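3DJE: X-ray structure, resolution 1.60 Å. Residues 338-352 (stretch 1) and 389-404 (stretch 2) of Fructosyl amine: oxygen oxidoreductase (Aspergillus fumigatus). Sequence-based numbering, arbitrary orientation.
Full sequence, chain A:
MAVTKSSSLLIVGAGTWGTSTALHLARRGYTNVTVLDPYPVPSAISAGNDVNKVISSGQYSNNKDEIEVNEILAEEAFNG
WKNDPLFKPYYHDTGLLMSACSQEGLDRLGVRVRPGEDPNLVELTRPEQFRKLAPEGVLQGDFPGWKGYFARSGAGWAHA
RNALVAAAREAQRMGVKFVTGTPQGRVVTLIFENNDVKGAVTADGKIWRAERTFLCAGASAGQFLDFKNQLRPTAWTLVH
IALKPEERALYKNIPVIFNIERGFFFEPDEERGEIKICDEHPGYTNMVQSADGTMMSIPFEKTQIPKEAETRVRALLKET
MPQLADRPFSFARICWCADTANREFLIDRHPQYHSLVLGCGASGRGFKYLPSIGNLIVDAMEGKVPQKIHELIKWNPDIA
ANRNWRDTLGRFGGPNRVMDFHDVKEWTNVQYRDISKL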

# COMPACT_ATOMS: atom_id res chain seq x y z
N ALA A 338 -5.22 -0.28 -5.58
CA ALA A 338 -5.82 0.11 -6.86
C ALA A 338 -4.96 1.10 -7.60
O ALA A 338 -4.60 2.14 -7.05
CB ALA A 338 -7.23 0.65 -6.67
N ASP A 339 -4.65 0.76 -8.85
CA ASP A 339 -3.72 1.54 -9.66
C ASP A 339 -4.47 2.50 -10.56
O ASP A 339 -5.44 2.12 -11.25
CB ASP A 339 -2.91 0.63 -10.59
CG ASP A 339 -1.86 -0.19 -9.88
OD1 ASP A 339 -1.16 0.35 -9.00
OD2 ASP A 339 -1.72 -1.36 -10.27
N THR A 340 -4.03 3.75 -10.57
CA THR A 340 -4.44 4.70 -11.60
C THR A 340 -3.64 4.40 -12.88
O THR A 340 -2.69 3.61 -12.85
CB THR A 340 -4.23 6.15 -11.16
OG1 THR A 340 -2.85 6.32 -10.83
CG2 THR A 340 -5.12 6.51 -9.93
N ALA A 341 -4.01 5.04 -14.00
CA ALA A 341 -3.39 4.73 -15.29
C ALA A 341 -1.90 5.05 -15.37
O ALA A 341 -1.19 4.50 -16.22
CB ALA A 341 -4.15 5.44 -16.44
N ASN A 342 -1.44 5.93 -14.49
CA ASN A 342 -0.02 6.33 -14.43
C ASN A 342 0.57 6.20 -13.01
O ASN A 342 1.65 6.71 -12.73
CB ASN A 342 0.15 7.76 -14.94
CG ASN A 342 -0.55 8.78 -14.07
OD1 ASN A 342 -1.29 8.43 -13.14
ND2 ASN A 342 -0.33 10.06 -14.38
N ARG A 343 -0.18 5.52 -12.14
CA ARG A 343 0.21 5.29 -10.74
C ARG A 343 0.45 6.57 -9.93
O ARG A 343 1.17 6.57 -8.93
CB ARG A 343 1.35 4.29 -10.63
CG ARG A 343 0.92 2.89 -11.03
CD ARG A 343 2.07 1.92 -10.86
NE ARG A 343 2.38 1.73 -9.44
CZ ARG A 343 3.46 1.08 -9.00
NH1 ARG A 343 4.32 0.56 -9.87
NH2 ARG A 343 3.65 0.95 -7.70
N GLU A 344 -0.20 7.65 -10.35
CA GLU A 344 -0.30 8.85 -9.52
C GLU A 344 -1.59 8.83 -8.70
O GLU A 344 -2.58 8.22 -9.11
CB GLU A 344 -0.25 10.12 -10.37
CG GLU A 344 0.99 10.27 -11.26
CD GLU A 344 2.34 10.33 -10.51
OE1 GLU A 344 2.39 10.46 -9.26
OE2 GLU A 344 3.38 10.25 -11.20
N PHE A 345 -1.58 9.50 -7.56
CA PHE A 345 -2.69 9.40 -6.62
C PHE A 345 -3.93 10.13 -7.13
O PHE A 345 -3.85 10.99 -8.03
CB PHE A 345 -2.30 9.96 -5.24
CG PHE A 345 -1.05 9.35 -4.68
CD1 PHE A 345 -0.75 7.99 -4.90
CD2 PHE A 345 -0.20 10.11 -3.88
CE1 PHE A 345 0.41 7.40 -4.37
CE2 PHE A 345 0.96 9.54 -3.34
CZ PHE A 345 1.27 8.18 -3.58
N LEU A 346 -5.09 9.78 -6.57
CA LEU A 346 -6.36 10.41 -6.93
C LEU A 346 -6.95 11.01 -5.65
O LEU A 346 -7.61 10.32 -4.85
CB LEU A 346 -7.32 9.39 -7.57
CG LEU A 346 -8.71 9.91 -7.96
CD1 LEU A 346 -8.68 11.27 -8.68
CD2 LEU A 346 -9.38 8.83 -8.80
N ILE A 347 -6.65 12.29 -5.44
CA ILE A 347 -7.05 13.02 -4.23
C ILE A 347 -7.61 14.34 -4.71
O ILE A 347 -6.87 15.18 -5.24
CB ILE A 347 -5.84 13.23 -3.27
CG1 ILE A 347 -5.34 11.87 -2.74
CG2 ILE A 347 -6.20 14.21 -2.14
CD1 ILE A 347 -3.92 11.91 -2.16
N ASP A 348 -8.93 14.50 -4.59
CA ASP A 348 -9.61 15.66 -5.14
C ASP A 348 -11.03 15.68 -4.63
O ASP A 348 -11.55 14.67 -4.14
CB ASP A 348 -9.62 15.57 -6.67
CG ASP A 348 -9.83 16.94 -7.37
OD1 ASP A 348 -9.99 18.00 -6.73
OD2 ASP A 348 -9.83 16.93 -8.62
N ARG A 349 -11.67 16.84 -4.74
CA ARG A 349 -13.12 16.90 -4.66
C ARG A 349 -13.67 16.30 -5.95
O ARG A 349 -13.05 16.44 -7.01
CB ARG A 349 -13.57 18.35 -4.56
CG ARG A 349 -12.72 19.14 -3.62
CD ARG A 349 -13.46 19.63 -2.44
NE ARG A 349 -13.69 21.06 -2.55
CZ ARG A 349 -14.74 21.61 -3.14
NH1 ARG A 349 -15.68 20.84 -3.68
NH2 ARG A 349 -14.87 22.93 -3.19
N HIS A 350 -14.82 15.65 -5.85
CA HIS A 350 -15.51 15.18 -7.05
C HIS A 350 -15.99 16.40 -7.87
O HIS A 350 -16.48 17.37 -7.29
CB HIS A 350 -16.67 14.27 -6.67
CG HIS A 350 -17.23 13.52 -7.84
ND1 HIS A 350 -18.14 14.07 -8.71
CD2 HIS A 350 -16.97 12.27 -8.29
CE1 HIS A 350 -18.43 13.18 -9.65
NE2 HIS A 350 -17.73 12.08 -9.41
N PRO A 351 -15.82 16.36 -9.20
CA PRO A 351 -16.18 17.51 -10.06
C PRO A 351 -17.66 17.89 -10.08
O PRO A 351 -17.99 19.06 -10.36
CB PRO A 351 -15.73 17.06 -11.46
CG PRO A 351 -15.69 15.58 -11.40
CD PRO A 351 -15.25 15.26 -9.99
N GLN A 352 -18.53 16.93 -9.81
CA GLN A 352 -19.97 17.17 -9.79
C GLN A 352 -20.61 17.06 -8.41
O GLN A 352 -21.47 17.88 -8.05
CB GLN A 352 -20.68 16.25 -10.77
CG GLN A 352 -22.19 16.51 -10.86
CD GLN A 352 -22.90 15.61 -11.86
OE1 GLN A 352 -24.10 15.77 -12.09
NE2 GLN A 352 -22.16 14.68 -12.47
N ILE A 389 0.59 20.57 -7.28
CA ILE A 389 0.29 19.23 -6.80
C ILE A 389 -1.07 18.79 -7.34
O ILE A 389 -1.22 17.67 -7.85
CB ILE A 389 0.33 19.17 -5.25
CG1 ILE A 389 1.75 19.48 -4.76
CG2 ILE A 389 -0.15 17.80 -4.73
CD1 ILE A 389 1.86 19.64 -3.27
N HIS A 390 -2.04 19.69 -7.26
CA HIS A 390 -3.38 19.41 -7.75
C HIS A 390 -3.38 18.88 -9.18
O HIS A 390 -4.10 17.93 -9.49
CB HIS A 390 -4.26 20.65 -7.67
CG HIS A 390 -5.63 20.43 -8.23
ND1 HIS A 390 -6.54 19.57 -7.65
CD2 HIS A 390 -6.23 20.94 -9.33
CE1 HIS A 390 -7.66 19.59 -8.35
NE2 HIS A 390 -7.50 20.40 -9.38
N GLU A 391 -2.58 19.48 -10.05
CA GLU A 391 -2.55 19.09 -11.46
C GLU A 391 -2.24 17.61 -11.66
O GLU A 391 -2.76 16.97 -12.60
CB GLU A 391 -1.56 19.98 -12.23
CG GLU A 391 -1.80 20.06 -13.73
CD GLU A 391 -3.26 20.33 -14.11
OE1 GLU A 391 -3.93 21.19 -13.47
OE2 GLU A 391 -3.74 19.67 -15.06
N LEU A 392 -1.42 17.04 -10.78
CA LEU A 392 -1.05 15.64 -10.89
C LEU A 392 -2.06 14.67 -10.27
O LEU A 392 -2.27 13.59 -10.81
CB LEU A 392 0.34 15.39 -10.27
CG LEU A 392 0.97 14.03 -10.59
CD1 LEU A 392 1.22 13.89 -12.10
CD2 LEU A 392 2.26 13.81 -9.81
N ILE A 393 -2.69 15.08 -9.17
CA ILE A 393 -3.53 14.16 -8.38
C ILE A 393 -5.04 14.38 -8.58
O ILE A 393 -5.87 13.69 -7.97
CB ILE A 393 -3.22 14.24 -6.87
CG1 ILE A 393 -3.60 15.64 -6.34
CG2 ILE A 393 -1.76 13.87 -6.61
CD1 ILE A 393 -3.38 15.87 -4.84
N LYS A 394 -5.40 15.33 -9.44
CA LYS A 394 -6.81 15.68 -9.63
C LYS A 394 -7.63 14.57 -10.29
O LYS A 394 -7.08 13.66 -10.89
CB LYS A 394 -6.94 16.96 -10.46
CG LYS A 394 -6.40 16.83 -11.87
CD LYS A 394 -6.79 18.06 -12.65
CE LYS A 394 -6.13 18.10 -14.00
NZ LYS A 394 -6.46 19.41 -14.63
N TRP A 395 -8.96 14.66 -10.15
CA TRP A 395 -9.90 13.83 -10.92
C TRP A 395 -9.52 13.91 -12.39
O TRP A 395 -9.40 15.00 -12.94
CB TRP A 395 -11.32 14.34 -10.70
CG TRP A 395 -12.39 13.50 -11.31
CD1 TRP A 395 -13.00 13.70 -12.53
CD2 TRP A 395 -13.00 12.33 -10.75
NE1 TRP A 395 -13.95 12.73 -12.75
CE2 TRP A 395 -13.97 11.88 -11.68
CE3 TRP A 395 -12.82 11.62 -9.55
CZ2 TRP A 395 -14.75 10.74 -11.45
CZ3 TRP A 395 -13.61 10.49 -9.32
CH2 TRP A 395 -14.57 10.06 -10.26
N ASN A 396 -9.30 12.75 -13.02
CA ASN A 396 -8.66 12.71 -14.34
C ASN A 396 -9.19 11.59 -15.24
O ASN A 396 -8.47 10.64 -15.53
CB ASN A 396 -7.14 12.54 -14.14
CG ASN A 396 -6.31 13.06 -15.33
OD1 ASN A 396 -5.09 13.19 -15.22
ND2 ASN A 396 -6.96 13.35 -16.45
N PRO A 397 -10.45 11.70 -15.70
CA PRO A 397 -10.95 10.62 -16.57
C PRO A 397 -10.19 10.51 -17.90
O PRO A 397 -10.09 9.42 -18.47
CB PRO A 397 -12.41 11.02 -16.81
CG PRO A 397 -12.47 12.46 -16.55
CD PRO A 397 -11.46 12.75 -15.49
N ASP A 398 -9.64 11.62 -18.38
CA ASP A 398 -8.98 11.63 -19.69
C ASP A 398 -7.73 10.75 -19.77
O ASP A 398 -7.44 10.19 -20.82
CB ASP A 398 -8.67 13.07 -20.13
CG ASP A 398 -9.93 13.88 -20.41
OD1 ASP A 398 -10.99 13.28 -20.67
OD2 ASP A 398 -9.86 15.13 -20.38
N ILE A 399 -7.01 10.61 -18.66
CA ILE A 399 -5.84 9.73 -18.59
C ILE A 399 -6.24 8.25 -18.59
O ILE A 399 -5.44 7.38 -18.95
CB ILE A 399 -4.95 10.05 -17.35
CG1 ILE A 399 -3.51 9.59 -17.59
CG2 ILE A 399 -5.52 9.44 -16.06
CD1 ILE A 399 -2.46 10.54 -17.04
N ALA A 400 -7.49 7.99 -18.20
CA ALA A 400 -8.01 6.64 -18.08
C ALA A 400 -8.86 6.22 -19.29
O ALA A 400 -9.34 5.08 -19.35
CB ALA A 400 -8.80 6.50 -16.80
N ALA A 401 -9.06 7.13 -20.24
CA ALA A 401 -9.77 6.79 -21.47
C ALA A 401 -8.89 5.88 -22.32
O ALA A 401 -7.65 6.02 -22.31
CB ALA A 401 -10.16 8.04 -22.24
N ASN A 402 -9.52 4.95 -23.03
CA ASN A 402 -8.84 3.90 -23.81
C ASN A 402 -7.94 3.02 -22.94
O ASN A 402 -6.85 2.63 -23.37
CB ASN A 402 -8.01 4.51 -24.95
CG ASN A 402 -8.83 5.37 -25.88
OD1 ASN A 402 -8.47 6.51 -26.17
ND2 ASN A 402 -9.95 4.82 -26.37
N ARG A 403 -8.41 2.70 -21.74
CA ARG A 403 -7.53 2.08 -20.75
C ARG A 403 -7.14 0.63 -21.04
O ARG A 403 -7.99 -0.23 -21.28
CB ARG A 403 -8.08 2.21 -19.33
CG ARG A 403 -7.10 1.67 -18.32
CD ARG A 403 -7.24 2.29 -16.96
NE ARG A 403 -6.16 1.79 -16.11
CZ ARG A 403 -6.09 2.00 -14.80
NH1 ARG A 403 -7.04 2.70 -14.19
NH2 ARG A 403 -5.06 1.51 -14.11
N ASN A 404 -5.84 0.38 -20.98
CA ASN A 404 -5.31 -0.97 -21.06
C ASN A 404 -5.20 -1.57 -19.66
O ASN A 404 -4.26 -1.24 -18.92
CB ASN A 404 -3.94 -0.96 -21.74
CG ASN A 404 -3.28 -2.32 -21.77
OD1 ASN A 404 -3.92 -3.35 -21.50
ND2 ASN A 404 -2.00 -2.34 -22.10
O HOH W 1 -1.80 12.37 -13.20
O HOH W 2 -6.35 17.96 -5.46

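Contact between residues 338-352 and 389-404 of the fructosyl amine: oxygen oxidoreductase, which buries 907 Å² counted over both sides. Direct hydrogen bonds tie the stretches together at three places, each using at least one backbone atom. Where the helix of stretch 2 ends, Ile393 O accepts from Ile347 N (3.0 Å), so a strand residue bonds to a carbonyl at the helix terminus. One residue beyond Lys394, the first to leave helical geometry, Trp395 N donates to Asp348 OD2 (2.9 Å, 164°); the Asp348 carboxylate thus takes up the backbone NH of Trp395 just past the helix. At the far end, Arg403 reaches back in an extended conformation, and its NH2 donates to Asp339 O (2.9 Å); NH1 adds a weak bond to Asp339 O at 3.4 Å. The carbonyl lies near the guanidinium plane, as a good N-H donor requires, whereas Ala341 N sits over one face.

Two CA-H...O contacts accompany the Ile347 bond: Ile393 CA to Phe345 O (3.2 Å), and Leu346 CA to Ile393 O (3.5 Å), the same oxygen that accepts from Ile347 N. The two backbones run close here, with the CA atoms of Leu346 and Ile393 4.9 Å apart.

Water extends the polar network. Water 1 accepts from Asn342 ND2 (3.0 Å) and donates to Leu392 O (2.7 Å); water 2 donates to Ile347 O (2.8 Å) and bonds to His390 ND1 (2.7 Å).

Trp395 has the largest covered area, 119 Å². Pro351 CD lies 3.6 Å from the centroid of its five-membered ring, almost on the normal, a CH-pi contact, while His350 turns its edge toward the six-membered ring, with planes at 56°. Among apolar side chains, Ile347 CB meets Ile393 CD1 at 3.9 Å, and Ala341 CB lies 4.2 Å from Ile399 CG2.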